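Local coordinates for protein beta-N-acetylhexosaminidase (PDB 5BZA) that probably hydrolyses terminal non-reducing N-acetyl-D-hexosamine residues from N-acetyl-beta-D-hexosaminides, as a member of glycoside hydrolase family 3, at residues D170-L175 with A209-P214; L175-N180 with M249-E254; H161-G166 with L219-S224; H165-D170 with V179-E184. All coordinates share one frame; numbering follows the deposited sequence.

How the contacts relate
From strand 156-162 the chain enters a long loop that takes part in every contact. Contact 3 starts first, at 161-166, ends at 219-224 and encloses contact 1 along the chain. Contact 4 begins on the same run and closes the shortest loop, bringing 165-170 back against 179-184 just as helix 183-188 begins. Contact 1 joins 170-175 to the loop after strand 205-208, crossing contact 4. Contact 2 spans furthest, from 175-180 to helix 250-253 beyond strand 241-243, and crosses both contact 1 and contact 3. Together they tie the loops following three neighbouring parallel strands, 156-162, 205-208 and 241-243, into one wall beside the metal-binding residues.

Contact 1 (D170-L175 with A209-P214); sequences DDSHYL and AHVKYP. With CD (cadmium ion), chain O.
Ser172 OG sits where several polar groups converge. It is hydrogen-bonded to His165 NE2 in the preceding part of its own loop and meets a water lying 3.2 Å from the same Ser172 OG. His210 O, 3.5 Å from Ser172 OG, makes a long, weak approach that competes for the single hydroxyl proton. The water accepts from the backbone His210 N at 2.7 Å, so it joins the serine hydroxyl to the far segment by a second route. A small hydroxyl suits this buried position, because its CB must also lie against the CB of His210, while Val211 CG2 approaches the hydroxyl. His210 centres an inverse gamma turn; its O approaches the serine, and its N reaches it through the water. Its ring is turned to other partners, Thr222 at ND1 and Ala246 O at NE2, and these two bonds fix its rotation.

Flanking the serine in sequence, Asp171 and His173 hold a cadmium ion. Both carboxylate oxygens take part, OD1 of Asp171 at 2.7 Å and OD2 of Asp171 at 2.6 Å, and His173 ND1 adds a third bond at 2.6 Å. Asp171 OD1 also accepts from His173 N at 2.7 Å, nearly along its C-O axis, which makes an Asx turn. With its CG anti to the carbonyl carbon (chi1 -76°), the histidine side chain turns its ring edge to that oxygen. The Asp-Ser-His sequence matches the mobile-loop motif of bacterial N-acetylglucosaminidases in family 3. The His165 bond and the water bridge tie Ser172 while its neighbours share a metal, which probably restrains the turn carrying them.

Contact 2 (L175-N180 with M249-E254); sequences LLPTVN and MKAISE
Leu175 brings its carbonyl, not its side chain, to the contact: Leu175 O lies 3.3 Å from Ala251 CB, while the leucine CB points away. This is a meeting of two loop regions of the TIM-barrel-type domain, one following strand 156-162 and the other carrying the short helix 250-253 after strand 241-243. Next along the chain, Leu176 passes so near that its CA is 3.6 Å from Ala251 CB and 3.9 Å from Ala251 CA. Such closeness of backbones suits alanine, whose single methyl can rest against the carbonyl of Leu175 and the CA of Leu176 together. The isobutyl group of Leu176 leaves with CG anti to the backbone N (chi1 178°), which lays CD1 alongside the helix, 4.0 Å from Ala251 CB and near Ala251 O. Pro177 then adds only its CD to the methyl at longer range; its ring also touches Thr168 and Asp170. Beyond it the segment departs, as the backbones of Pro177 and Val179 both bond to Lys212.

No hydrogen bond joins the two segments, but a backbone bond between Ala251 and Ser172, a little earlier in the same loop, ties the helix down beside the methyl contact. The helix is a single turn, begun by Met249 at its N-cap. At the exposed side, Lys250 and Glu254 stand one turn apart and form a salt bridge, NZ of Lys250 to OE2 of Glu254 at 2.8 Å. Inside the turn, Met249 O accepts from both Ile252 N and Ser253 N, which reach it from opposite faces of its plane.

Contact 3 (H161-G166 with L219-S224); sequences HFPGHG and LPATLS. With CD (cadmium ion), chain N.
The His-Phe-Pro-Gly-His-Gly run at the end of strand 156-162, a family 3 signature, meets the turn at 219-224 through Phe162, Pro163 and Ala221. The methyl of Ala221 does all the touching on its side. Ala221 CB packs 3.6 Å from Pro163 CD, and Ala221 CB lies 3.8 Å from Phe162 O, so a residue with nothing beyond CB is well suited here. A cis peptide precedes Pro163 and folds the proline back on Phe162, placing Pro163 CB 3.9 Å above the centre of the phenyl ring, a CH-pi arrangement. Gly164 follows with backbone angles (phi 137°, psi 125°) at which a CB would jam against the preceding carbonyl oxygen.

At the start of the run, His161, itself after a cis peptide, faces the metal site. Its NE2 binds a cadmium ion at 2.7 Å, a site Asp245 completes, while Asp117 OD2 bonds to ND1 and so holds the imidazole from behind. The His165 ring meets that of His161 in a T-shaped stack.

Ala221 opens a 3-10 turn in which Leu223 N bonds to Pro220 O at 2.8 Å. Around this buried patch, Phe162 packs on Leu232 and Ala221 on Leu227, both of helix 225-235. Thr222 and Leu223 lie against helix 258-268, and the backbone of Phe162 bonds to Met207 of strand 205-208 and to Ala209 just beyond it.

Contact 4 (H165-D170 with V179-E184); sequences HGKTAD and VNASFE
With chi1 at 161°, Val179 sets CG1 anti to the backbone N and CG2 beside that N, and the two methyls straddle Lys167 CB; CG2 alone goes on to the Lys167 carbonyl and Thr168. Thus Val179 CG1 is 4.0 Å from Lys167 CB, and Val179 CG2 is 3.7 Å from Lys167 C. The same CG2 also meets Thr168 CB at 3.8 Å, the two side chains crossing at about a right angle. A beta-branched valine suits this buried place because its fork fits around the lysine CB. Farther along, the lysine chain passes Ala181, with Lys167 CD 4.2 Å from Ala181 CB; the small methyl lets the long aliphatic part slide by toward its charged partners.

Between the backbones, one water donates to Lys167 O at 2.9 Å and accepts from Asn180 N at 2.8 Å, supplying the link that no direct hydrogen bond makes. Lys167 is the third residue of a type I turn from His165 to Thr168. Thr168 then sets the next bend: Asp170 N bonds to Thr168 OG1 at 3.0 Å with an angle of 148°, an ST turn.

Past the apolar contact, Lys167 NZ forms a salt bridge with Glu189, and weaker, longer ion pairs with Glu185 and Asp190. A cadmium ion lies about 4 Å from the Lys167 side chain. Glu185 and Glu189 are zinc ligands in another structure of the protein, and the ammonium would probably offset part of their negative charge. The contact therefore couples an apolar lysine stem to an acidic metal-binding cluster.

Contact 1 (D170-L175 with A209-P214)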
loop_
_atom_site.group_PDB
_atom_site.type_symbol
_atom_site.label_atom_id
_atom_site.label_comp_id
_atom_site.label_asym_id
_atom_site.label_seq_id
_atom_site.Cartn_x
_atom_site.Cartn_y
_atom_site.Cartn_z
ATOM N N ASP B 170 20.246 -26.668 1.384
ATOM C CA ASP B 170 19.027 -27.247 0.848
ATOM C C ASP B 170 17.731 -26.533 1.248
ATOM O O ASP B 170 17.624 -25.920 2.321
ATOM C CB ASP B 170 18.977 -28.706 1.247
ATOM C CG ASP B 170 19.955 -29.539 0.450
ATOM O OD1 ASP B 170 20.044 -29.313 -0.773
ATOM O OD2 ASP B 170 20.657 -30.380 1.049
ATOM N N ASP B 171 16.766 -26.613 0.340
ATOM C CA ASP B 171 15.473 -25.955 0.457
ATOM C C ASP B 171 14.316 -26.917 0.791
ATOM O O ASP B 171 14.053 -27.838 0.022
ATOM C CB ASP B 171 15.219 -25.233 -0.875
ATOM C CG ASP B 171 14.003 -24.351 -0.848
ATOM O OD1 ASP B 171 12.929 -24.848 -0.427
ATOM O OD2 ASP B 171 14.128 -23.167 -1.274
ATOM N N SER B 172 13.572 -26.659 1.873
ATOM C CA SER B 172 12.499 -27.581 2.289
ATOM C C SER B 172 11.383 -27.773 1.258
ATOM O O SER B 172 10.610 -28.734 1.383
ATOM C CB SER B 172 11.806 -27.134 3.591
ATOM O OG SER B 172 12.684 -26.649 4.575
ATOM N N HIS B 173 11.245 -26.868 0.276
ATOM C CA HIS B 173 10.229 -27.088 -0.762
ATOM C C HIS B 173 10.687 -28.228 -1.700
ATOM O O HIS B 173 9.857 -28.897 -2.328
ATOM C CB HIS B 173 9.919 -25.809 -1.577
ATOM C CG HIS B 173 9.060 -24.797 -0.859
ATOM N ND1 HIS B 173 9.565 -23.897 0.055
ATOM C CD2 HIS B 173 7.720 -24.589 -0.884
ATOM C CE1 HIS B 173 8.584 -23.147 0.531
ATOM N NE2 HIS B 173 7.452 -23.550 -0.019
ATOM N N TYR B 174 12.000 -28.473 -1.768
ATOM C CA TYR B 174 12.530 -29.479 -2.700
ATOM C C TYR B 174 12.886 -30.837 -2.020
ATOM O O TYR B 174 12.557 -31.911 -2.538
ATOM C CB TYR B 174 13.751 -28.903 -3.435
ATOM C CG TYR B 174 13.436 -27.576 -4.138
ATOM C CD1 TYR B 174 12.162 -27.322 -4.662
ATOM C CD2 TYR B 174 14.414 -26.583 -4.282
ATOM C CE1 TYR B 174 11.864 -26.112 -5.292
ATOM C CE2 TYR B 174 14.122 -25.366 -4.919
ATOM C CZ TYR B 174 12.844 -25.139 -5.417
ATOM O OH TYR B 174 12.540 -23.943 -6.044
ATOM N N LEU B 175 13.532 -30.797 -0.857
ATOM C CA LEU B 175 13.880 -32.024 -0.120
ATOM C C LEU B 175 13.992 -31.709 1.371
ATOM O O LEU B 175 13.797 -30.558 1.789
ATOM C CB LEU B 175 15.185 -32.649 -0.642
ATOM C CG LEU B 175 16.317 -31.642 -0.885
ATOM C CD1 LEU B 175 17.166 -31.504 0.347
ATOM C CD2 LEU B 175 17.193 -32.084 -2.057
ATOM N N ALA B 209 11.153 -25.516 11.739
ATOM C CA ALA B 209 11.791 -25.794 10.469
ATOM C C ALA B 209 11.627 -27.239 10.057
ATOM O O ALA B 209 11.891 -28.148 10.866
ATOM C CB ALA B 209 13.250 -25.437 10.536
ATOM N N HIS B 210 11.319 -27.471 8.780
ATOM C CA HIS B 210 11.275 -28.832 8.238
ATOM C C HIS B 210 12.705 -29.222 7.898
ATOM O O HIS B 210 13.063 -29.329 6.720
ATOM C CB HIS B 210 10.425 -28.961 6.964
ATOM C CG HIS B 210 8.968 -28.637 7.136
ATOM N ND1 HIS B 210 8.277 -28.834 8.301
ATOM C CD2 HIS B 210 8.082 -28.111 6.245
ATOM C CE1 HIS B 210 7.013 -28.450 8.138
ATOM N NE2 HIS B 210 6.881 -28.007 6.900
ATOM N N VAL B 211 13.547 -29.330 8.918
ATOM C CA VAL B 211 14.941 -29.622 8.693
ATOM C C VAL B 211 15.368 -30.683 9.699
ATOM O O VAL B 211 14.963 -30.638 10.868
ATOM C CB VAL B 211 15.839 -28.358 8.829
ATOM C CG1 VAL B 211 17.339 -28.748 8.932
ATOM C CG2 VAL B 211 15.544 -27.352 7.699
ATOM N N LYS B 212 16.172 -31.615 9.223
ATOM C CA LYS B 212 16.795 -32.631 10.080
ATOM C C LYS B 212 18.139 -32.180 10.664
ATOM O O LYS B 212 19.013 -31.667 9.939
ATOM C CB LYS B 212 16.978 -33.932 9.298
ATOM C CG LYS B 212 17.277 -35.149 10.142
ATOM C CD LYS B 212 17.081 -36.415 9.316
ATOM C CE LYS B 212 17.625 -36.290 7.879
ATOM N NZ LYS B 212 17.438 -37.621 7.162
ATOM N N TYR B 213 18.282 -32.391 11.981
ATOM C CA TYR B 213 19.511 -32.118 12.714
ATOM C C TYR B 213 20.170 -33.452 13.239
ATOM O O TYR B 213 20.069 -33.802 14.413
ATOM C CB TYR B 213 19.192 -31.158 13.859
ATOM C CG TYR B 213 18.551 -29.889 13.344
ATOM C CD1 TYR B 213 17.185 -29.837 13.060
ATOM C CD2 TYR B 213 19.319 -28.756 13.102
ATOM C CE1 TYR B 213 16.599 -28.669 12.555
ATOM C CE2 TYR B 213 18.738 -27.585 12.618
ATOM C CZ TYR B 213 17.386 -27.553 12.341
ATOM O OH TYR B 213 16.817 -26.397 11.854
ATOM N N PRO B 214 20.858 -34.178 12.347
ATOM C CA PRO B 214 21.332 -35.548 12.656
ATOM C C PRO B 214 22.147 -35.681 13.949
ATOM O O PRO B 214 21.946 -36.682 14.604
ATOM C CB PRO B 214 22.191 -35.909 11.445
ATOM C CG PRO B 214 21.645 -35.103 10.355
ATOM C CD PRO B 214 21.146 -33.795 10.957
HETATM CD CD CD O . 11.594 -22.591 -0.865
HETATM O O HOH W 1 10.878 -25.458 6.994
#

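Contact 2 (L175-N180 with M249-E254)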
loop_
_atom_site.group_PDB
_atom_site.type_symbol
_atom_site.label_atom_id
_atom_site.label_comp_id
_atom_site.label_asym_id
_atom_site.label_seq_id
_atom_site.Cartn_x
_atom_site.Cartn_y
_atom_site.Cartn_z
ATOM N N LEU B 175 13.532 -30.797 -0.857
ATOM C CA LEU B 175 13.880 -32.024 -0.120
ATOM C C LEU B 175 13.992 -31.709 1.371
ATOM O O LEU B 175 13.797 -30.558 1.789
ATOM C CB LEU B 175 15.185 -32.649 -0.642
ATOM C CG LEU B 175 16.317 -31.642 -0.885
ATOM C CD1 LEU B 175 17.166 -31.504 0.347
ATOM C CD2 LEU B 175 17.193 -32.084 -2.057
ATOM N N LEU B 176 14.284 -32.729 2.170
ATOM C CA LEU B 176 14.504 -32.530 3.590
ATOM C C LEU B 176 15.955 -32.083 3.778
ATOM O O LEU B 176 16.871 -32.872 3.591
ATOM C CB LEU B 176 14.201 -33.826 4.363
ATOM C CG LEU B 176 14.411 -33.845 5.884
ATOM C CD1 LEU B 176 13.563 -32.732 6.490
ATOM C CD2 LEU B 176 14.068 -35.236 6.499
ATOM N N PRO B 177 16.169 -30.804 4.141
ATOM C CA PRO B 177 17.569 -30.400 4.301
ATOM C C PRO B 177 18.144 -30.973 5.584
ATOM O O PRO B 177 17.401 -31.475 6.429
ATOM C CB PRO B 177 17.497 -28.863 4.347
ATOM C CG PRO B 177 16.096 -28.512 3.845
ATOM C CD PRO B 177 15.248 -29.656 4.282
ATOM N N THR B 178 19.460 -30.889 5.709
ATOM C CA THR B 178 20.173 -31.366 6.876
ATOM C C THR B 178 21.111 -30.298 7.432
ATOM O O THR B 178 21.832 -29.642 6.671
ATOM C CB THR B 178 20.955 -32.649 6.513
ATOM O OG1 THR B 178 20.019 -33.729 6.396
ATOM C CG2 THR B 178 21.992 -32.988 7.575
ATOM N N VAL B 179 21.072 -30.085 8.744
ATOM C CA VAL B 179 22.054 -29.209 9.414
ATOM C C VAL B 179 22.910 -30.089 10.334
ATOM O O VAL B 179 22.372 -30.822 11.159
ATOM C CB VAL B 179 21.371 -28.076 10.206
ATOM C CG1 VAL B 179 22.279 -27.475 11.242
ATOM C CG2 VAL B 179 20.841 -26.999 9.234
ATOM N N ASN B 180 24.231 -30.034 10.192
ATOM C CA ASN B 180 25.085 -31.028 10.891
ATOM C C ASN B 180 25.534 -30.553 12.244
ATOM O O ASN B 180 26.271 -31.263 12.931
ATOM C CB ASN B 180 26.339 -31.332 10.089
ATOM C CG ASN B 180 26.043 -32.045 8.829
ATOM O OD1 ASN B 180 25.229 -32.985 8.790
ATOM N ND2 ASN B 180 26.655 -31.566 7.752
ATOM N N MET B 249 4.819 -29.333 2.179
ATOM C CA MET B 249 6.149 -29.236 1.612
ATOM C C MET B 249 6.872 -30.622 1.543
ATOM O O MET B 249 6.703 -31.494 2.401
ATOM C CB MET B 249 6.988 -28.236 2.385
ATOM C CG MET B 249 6.849 -26.799 1.917
ATOM S SD MET B 249 7.800 -25.634 2.945
ATOM C CE MET B 249 6.863 -25.695 4.383
ATOM N N LYS B 250 7.622 -30.801 0.465
ATOM C CA LYS B 250 8.191 -32.076 0.068
ATOM C C LYS B 250 9.051 -32.679 1.182
ATOM O O LYS B 250 9.026 -33.887 1.404
ATOM C CB LYS B 250 9.024 -31.864 -1.197
ATOM C CG LYS B 250 8.309 -32.191 -2.489
ATOM C CD LYS B 250 8.993 -31.508 -3.686
ATOM C CE LYS B 250 8.219 -31.753 -4.964
ATOM N NZ LYS B 250 7.900 -33.218 -5.084
ATOM N N ALA B 251 9.787 -31.817 1.891
ATOM C CA ALA B 251 10.610 -32.236 3.015
ATOM C C ALA B 251 9.804 -33.094 3.972
ATOM O O ALA B 251 10.329 -34.077 4.529
ATOM C CB ALA B 251 11.192 -31.039 3.743
ATOM N N ILE B 252 8.528 -32.756 4.141
ATOM C CA ILE B 252 7.661 -33.609 4.938
ATOM C C ILE B 252 6.932 -34.620 4.061
ATOM O O ILE B 252 7.097 -35.850 4.219
ATOM C CB ILE B 252 6.647 -32.771 5.717
ATOM C CG1 ILE B 252 7.407 -31.768 6.591
ATOM C CG2 ILE B 252 5.716 -33.653 6.547
ATOM C CD1 ILE B 252 8.427 -32.418 7.594
ATOM N N SER B 253 6.183 -34.110 3.089
ATOM C CA SER B 253 5.249 -34.964 2.343
ATOM C C SER B 253 5.960 -36.053 1.535
ATOM O O SER B 253 5.358 -37.049 1.185
ATOM C CB SER B 253 4.380 -34.127 1.422
ATOM O OG SER B 253 5.226 -33.348 0.609
ATOM N N GLU B 254 7.196 -35.843 1.133
ATOM C CA GLU B 254 7.849 -36.959 0.455
ATOM C C GLU B 254 8.595 -37.963 1.370
ATOM O O GLU B 254 9.279 -38.877 0.877
ATOM C CB GLU B 254 8.785 -36.435 -0.608
ATOM C CG GLU B 254 7.996 -36.100 -1.833
ATOM C CD GLU B 254 8.883 -35.828 -2.992
ATOM O OE1 GLU B 254 10.094 -35.588 -2.745
ATOM O OE2 GLU B 254 8.375 -35.863 -4.140
#

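Contact 3 (H161-G166 with L219-S224)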
loop_
_atom_site.group_PDB
_atom_site.type_symbol
_atom_site.label_atom_id
_atom_site.label_comp_id
_atom_site.label_asym_id
_atom_site.label_seq_id
_atom_site.Cartn_x
_atom_site.Cartn_y
_atom_site.Cartn_z
ATOM N N HIS B 161 13.059 -19.985 11.435
ATOM C CA HIS B 161 12.396 -21.269 11.620
ATOM C C HIS B 161 13.121 -22.089 12.689
ATOM O O HIS B 161 14.262 -22.521 12.485
ATOM C CB HIS B 161 12.351 -22.082 10.308
ATOM C CG HIS B 161 12.098 -21.271 9.066
ATOM N ND1 HIS B 161 13.037 -20.425 8.510
ATOM C CD2 HIS B 161 11.016 -21.220 8.254
ATOM C CE1 HIS B 161 12.540 -19.876 7.419
ATOM N NE2 HIS B 161 11.314 -20.325 7.254
ATOM N N PHE B 162 12.438 -22.349 13.798
ATOM C CA PHE B 162 13.040 -23.031 14.933
ATOM C C PHE B 162 13.482 -24.469 14.568
ATOM O O PHE B 162 12.671 -25.239 14.044
ATOM C CB PHE B 162 12.026 -23.065 16.089
ATOM C CG PHE B 162 12.461 -23.925 17.237
ATOM C CD1 PHE B 162 13.267 -23.404 18.238
ATOM C CD2 PHE B 162 12.117 -25.260 17.283
ATOM C CE1 PHE B 162 13.695 -24.201 19.270
ATOM C CE2 PHE B 162 12.573 -26.078 18.314
ATOM C CZ PHE B 162 13.345 -25.543 19.301
ATOM N N PRO B 163 14.715 -24.876 14.946
ATOM C CA PRO B 163 15.693 -24.155 15.770
ATOM C C PRO B 163 16.736 -23.377 14.942
ATOM O O PRO B 163 17.734 -22.924 15.480
ATOM C CB PRO B 163 16.369 -25.287 16.563
ATOM C CG PRO B 163 16.410 -26.446 15.538
ATOM C CD PRO B 163 15.094 -26.305 14.768
ATOM N N GLY B 164 16.535 -23.261 13.644
ATOM C CA GLY B 164 17.463 -22.495 12.842
ATOM C C GLY B 164 17.751 -23.219 11.557
ATOM O O GLY B 164 18.249 -24.360 11.586
ATOM N N HIS B 165 17.528 -22.507 10.442
ATOM C CA HIS B 165 17.488 -23.079 9.096
ATOM C C HIS B 165 18.730 -22.647 8.294
ATOM O O HIS B 165 18.907 -23.033 7.132
ATOM C CB HIS B 165 16.188 -22.605 8.385
ATOM C CG HIS B 165 15.763 -23.431 7.200
ATOM N ND1 HIS B 165 16.589 -23.696 6.122
ATOM C CD2 HIS B 165 14.571 -24.010 6.906
ATOM C CE1 HIS B 165 15.931 -24.426 5.231
ATOM N NE2 HIS B 165 14.705 -24.638 5.685
ATOM N N GLY B 166 19.579 -21.829 8.900
ATOM C CA GLY B 166 20.570 -21.121 8.124
ATOM C C GLY B 166 21.733 -21.946 7.600
ATOM O O GLY B 166 22.285 -21.626 6.531
ATOM N N LEU B 219 14.341 -36.923 13.395
ATOM C CA LEU B 219 13.156 -36.303 12.819
ATOM C C LEU B 219 13.387 -34.883 12.411
ATOM O O LEU B 219 14.112 -34.169 13.079
ATOM C CB LEU B 219 12.029 -36.345 13.841
ATOM C CG LEU B 219 11.586 -37.780 14.069
ATOM C CD1 LEU B 219 10.709 -37.879 15.324
ATOM C CD2 LEU B 219 10.859 -38.268 12.839
ATOM N N PRO B 220 12.706 -34.451 11.345
ATOM C CA PRO B 220 12.663 -33.014 11.050
ATOM C C PRO B 220 12.192 -32.286 12.287
ATOM O O PRO B 220 11.342 -32.805 13.032
ATOM C CB PRO B 220 11.622 -32.906 9.925
ATOM C CG PRO B 220 11.568 -34.259 9.322
ATOM C CD PRO B 220 11.867 -35.238 10.420
ATOM N N ALA B 221 12.738 -31.113 12.531
ATOM C CA ALA B 221 12.362 -30.405 13.748
ATOM C C ALA B 221 10.825 -30.308 13.932
ATOM O O ALA B 221 10.316 -30.380 15.064
ATOM C CB ALA B 221 13.000 -29.015 13.762
ATOM N N THR B 222 10.094 -30.132 12.827
ATOM C CA THR B 222 8.629 -30.050 12.868
ATOM C C THR B 222 7.996 -31.260 13.529
ATOM O O THR B 222 7.004 -31.164 14.237
ATOM C CB THR B 222 8.063 -29.855 11.447
ATOM O OG1 THR B 222 8.639 -28.664 10.878
ATOM C CG2 THR B 222 6.515 -29.741 11.454
ATOM N N LEU B 223 8.595 -32.409 13.302
ATOM C CA LEU B 223 8.078 -33.681 13.811
ATOM C C LEU B 223 8.896 -34.268 14.959
ATOM O O LEU B 223 8.747 -35.438 15.279
ATOM C CB LEU B 223 8.018 -34.712 12.676
ATOM C CG LEU B 223 7.270 -34.175 11.456
ATOM C CD1 LEU B 223 7.227 -35.244 10.376
ATOM C CD2 LEU B 223 5.889 -33.696 11.852
ATOM N N SER B 224 9.769 -33.456 15.554
ATOM C CA SER B 224 10.716 -33.952 16.545
ATOM C C SER B 224 10.329 -33.592 17.975
ATOM O O SER B 224 10.442 -32.430 18.383
ATOM C CB SER B 224 12.116 -33.415 16.245
ATOM O OG SER B 224 12.970 -33.593 17.369
HETATM CD CD CD N . 9.689 -21.074 5.208
#

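Contact 4 (H165-D170 with V179-E184)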
loop_
_atom_site.group_PDB
_atom_site.type_symbol
_atom_site.label_atom_id
_atom_site.label_comp_id
_atom_site.label_asym_id
_atom_site.label_seq_id
_atom_site.Cartn_x
_atom_site.Cartn_y
_atom_site.Cartn_z
ATOM N N HIS B 165 17.528 -22.507 10.442
ATOM C CA HIS B 165 17.488 -23.079 9.096
ATOM C C HIS B 165 18.730 -22.647 8.294
ATOM O O HIS B 165 18.907 -23.033 7.132
ATOM C CB HIS B 165 16.188 -22.605 8.385
ATOM C CG HIS B 165 15.763 -23.431 7.200
ATOM N ND1 HIS B 165 16.589 -23.696 6.122
ATOM C CD2 HIS B 165 14.571 -24.010 6.906
ATOM C CE1 HIS B 165 15.931 -24.426 5.231
ATOM N NE2 HIS B 165 14.705 -24.638 5.685
ATOM N N GLY B 166 19.579 -21.829 8.900
ATOM C CA GLY B 166 20.570 -21.121 8.124
ATOM C C GLY B 166 21.733 -21.946 7.600
ATOM O O GLY B 166 22.285 -21.626 6.531
ATOM N N LYS B 167 22.046 -23.045 8.288
ATOM C CA LYS B 167 23.284 -23.799 8.060
ATOM C C LYS B 167 23.118 -24.956 7.101
ATOM O O LYS B 167 23.838 -25.941 7.215
ATOM C CB LYS B 167 23.827 -24.342 9.375
ATOM C CG LYS B 167 24.648 -23.383 10.158
ATOM C CD LYS B 167 24.627 -23.856 11.597
ATOM C CE LYS B 167 25.802 -23.339 12.386
ATOM N NZ LYS B 167 25.779 -21.920 12.597
ATOM N N THR B 168 22.083 -24.918 6.280
ATOM C CA THR B 168 21.903 -25.886 5.219
ATOM C C THR B 168 21.792 -25.162 3.886
ATOM O O THR B 168 21.304 -24.018 3.829
ATOM C CB THR B 168 20.648 -26.732 5.438
ATOM O OG1 THR B 168 20.404 -27.519 4.268
ATOM C CG2 THR B 168 19.445 -25.828 5.675
ATOM N N ALA B 169 22.258 -25.803 2.814
ATOM C CA ALA B 169 22.155 -25.198 1.476
ATOM C C ALA B 169 20.852 -25.638 0.813
ATOM O O ALA B 169 20.391 -25.044 -0.160
ATOM C CB ALA B 169 23.349 -25.568 0.611
ATOM N N ASP B 170 20.246 -26.668 1.384
ATOM C CA ASP B 170 19.027 -27.247 0.848
ATOM C C ASP B 170 17.731 -26.533 1.248
ATOM O O ASP B 170 17.624 -25.920 2.321
ATOM C CB ASP B 170 18.977 -28.706 1.247
ATOM C CG ASP B 170 19.955 -29.539 0.450
ATOM O OD1 ASP B 170 20.044 -29.313 -0.773
ATOM O OD2 ASP B 170 20.657 -30.380 1.049
ATOM N N VAL B 179 21.072 -30.085 8.744
ATOM C CA VAL B 179 22.054 -29.209 9.414
ATOM C C VAL B 179 22.910 -30.089 10.334
ATOM O O VAL B 179 22.372 -30.822 11.159
ATOM C CB VAL B 179 21.371 -28.076 10.206
ATOM C CG1 VAL B 179 22.279 -27.475 11.242
ATOM C CG2 VAL B 179 20.841 -26.999 9.234
ATOM N N ASN B 180 24.231 -30.034 10.192
ATOM C CA ASN B 180 25.085 -31.028 10.891
ATOM C C ASN B 180 25.534 -30.553 12.244
ATOM O O ASN B 180 26.271 -31.263 12.931
ATOM C CB ASN B 180 26.339 -31.332 10.089
ATOM C CG ASN B 180 26.043 -32.045 8.829
ATOM O OD1 ASN B 180 25.229 -32.985 8.790
ATOM N ND2 ASN B 180 26.655 -31.566 7.752
ATOM N N ALA B 181 25.147 -29.333 12.599
ATOM C CA ALA B 181 25.594 -28.743 13.850
ATOM C C ALA B 181 25.237 -29.611 15.051
ATOM O O ALA B 181 24.143 -30.178 15.132
ATOM C CB ALA B 181 24.974 -27.310 14.020
ATOM N N SER B 182 26.170 -29.715 15.989
ATOM C CA SER B 182 25.883 -30.328 17.290
ATOM C C SER B 182 24.933 -29.445 18.111
ATOM O O SER B 182 24.871 -28.222 17.909
ATOM C CB SER B 182 27.168 -30.538 18.058
ATOM O OG SER B 182 27.691 -29.266 18.422
ATOM N N PHE B 183 24.242 -30.038 19.073
ATOM C CA PHE B 183 23.343 -29.266 19.905
ATOM C C PHE B 183 24.023 -28.144 20.683
ATOM O O PHE B 183 23.419 -27.073 20.955
ATOM C CB PHE B 183 22.612 -30.135 20.911
ATOM C CG PHE B 183 21.755 -29.326 21.810
ATOM C CD1 PHE B 183 20.582 -28.730 21.314
ATOM C CD2 PHE B 183 22.148 -29.051 23.110
ATOM C CE1 PHE B 183 19.793 -27.939 22.135
ATOM C CE2 PHE B 183 21.358 -28.255 23.924
ATOM C CZ PHE B 183 20.186 -27.699 23.438
ATOM N N GLU B 184 25.261 -28.386 21.083
ATOM C CA GLU B 184 25.959 -27.344 21.810
ATOM C C GLU B 184 26.146 -26.125 20.877
ATOM O O GLU B 184 25.989 -24.974 21.308
ATOM C CB GLU B 184 27.294 -27.883 22.345
ATOM C CG GLU B 184 28.323 -26.804 22.706
ATOM C CD GLU B 184 29.129 -26.335 21.486
ATOM O OE1 GLU B 184 29.454 -27.202 20.624
ATOM O OE2 GLU B 184 29.404 -25.105 21.381
HETATM O O HOH W 2 25.264 -28.191 8.356
#